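Local coordinates for Ser-thr phosphatase MSPP (Mycobacterium smegmatis, PDB 2JFR), which probably dephosphorylates phosphoserine and phosphothreonine residues of proteins as a metal-dependent phosphatase of the PPM (PP2C) family, at residues A201-P204 against V208-R211. Residues are numbered along the deposited sequence; the frame is centred on the assembly and turned at random.
Sequences ATSP and VAVR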
# COMPACT_ATOMS: atom_id res chain seq x y z
N ALA A 201 12.29 -6.22 -7.43
CA ALA A 201 10.95 -6.75 -7.24
C ALA A 201 10.79 -8.16 -7.82
O ALA A 201 9.85 -8.85 -7.41
CB ALA A 201 9.93 -5.85 -7.87
N THR A 202 11.64 -8.55 -8.74
CA THR A 202 11.58 -9.86 -9.38
C THR A 202 12.56 -10.82 -8.77
O THR A 202 12.71 -11.95 -9.26
CB THR A 202 11.79 -9.77 -10.89
OG1 THR A 202 13.00 -9.06 -11.22
CG2 THR A 202 10.62 -9.04 -11.56
N SER A 203 13.21 -10.46 -7.68
CA SER A 203 14.15 -11.37 -7.04
C SER A 203 13.42 -12.67 -6.67
O SER A 203 12.34 -12.59 -6.07
CB SER A 203 14.66 -10.80 -5.76
OG SER A 203 15.35 -9.59 -5.93
N PRO A 204 13.91 -13.83 -7.05
CA PRO A 204 13.08 -15.03 -6.81
C PRO A 204 12.66 -15.25 -5.38
O PRO A 204 11.51 -15.63 -5.17
CB PRO A 204 14.05 -16.16 -7.22
CG PRO A 204 14.86 -15.52 -8.31
CD PRO A 204 15.11 -14.10 -7.84
N VAL A 208 14.38 -11.85 -0.11
CA VAL A 208 15.41 -11.08 -0.76
C VAL A 208 14.80 -9.88 -1.49
O VAL A 208 15.32 -8.78 -1.44
CB VAL A 208 16.22 -11.98 -1.71
CG1 VAL A 208 17.18 -11.14 -2.53
CG2 VAL A 208 16.98 -13.00 -0.85
N ALA A 209 13.69 -10.11 -2.19
CA ALA A 209 13.03 -9.04 -2.92
C ALA A 209 12.74 -7.86 -2.01
O ALA A 209 13.02 -6.72 -2.38
CB ALA A 209 11.72 -9.48 -3.60
N VAL A 210 12.15 -8.08 -0.85
CA VAL A 210 11.77 -6.95 -0.01
C VAL A 210 13.00 -6.22 0.49
O VAL A 210 12.99 -4.97 0.57
CB VAL A 210 10.82 -7.31 1.12
CG1 VAL A 210 9.46 -7.76 0.59
CG2 VAL A 210 11.38 -8.36 2.09
N ARG A 211 14.05 -6.94 0.84
CA ARG A 211 15.28 -6.27 1.29
C ARG A 211 15.89 -5.48 0.15
O ARG A 211 16.34 -4.35 0.35
CB ARG A 211 16.23 -7.31 1.83
CG ARG A 211 15.82 -7.80 3.20
CD ARG A 211 16.74 -8.92 3.66
NE ARG A 211 16.16 -9.67 4.75
CZ ARG A 211 16.21 -10.98 4.90
NH1 ARG A 211 16.80 -11.82 4.05
NH2 ARG A 211 15.60 -11.42 5.98
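S203 meets A209 through van der Waals contact alone, its CB lying 3.7 Å from CA of A209 and 3.9 Å from A209 CB. The backbones are brought close here, with 4.9 Å between the CA atoms of S203 and A209, a close approach consistent with the small side chains of both residues. V208 adds a flank to the same patch: its CG1, anti to the backbone N (chi1 173°), approaches S203 CB at 4.1 Å. The methyl of A209 faces the loop backbone, with its CB 4.0 Å from S203 O and 4.3 Å from A201 O. The side chain of A201 points away from the helix and packs on I118 of strand 115-119.

No hydrogen bond joins the two segments; the polar groups bordering the apolar patch find partners elsewhere. A chi1 of -60° turns S203 OG back beside its own N, where it is hydrogen-bonded to A200 O at the end of the preceding helix and to R212 NH1 on the following one. The carbonyl oxygens of A201 and S203 both accept from NH1 of R180, so one guanidinium nitrogen holds two backbone carbonyls, one at the end of helix 194-201 and one in the loop.

The contact thus closes the short loop joining two consecutive helices of the PP2C fold, seating the start of helix 206-219 against the residues that follow helix 194-201, away from the metal centre.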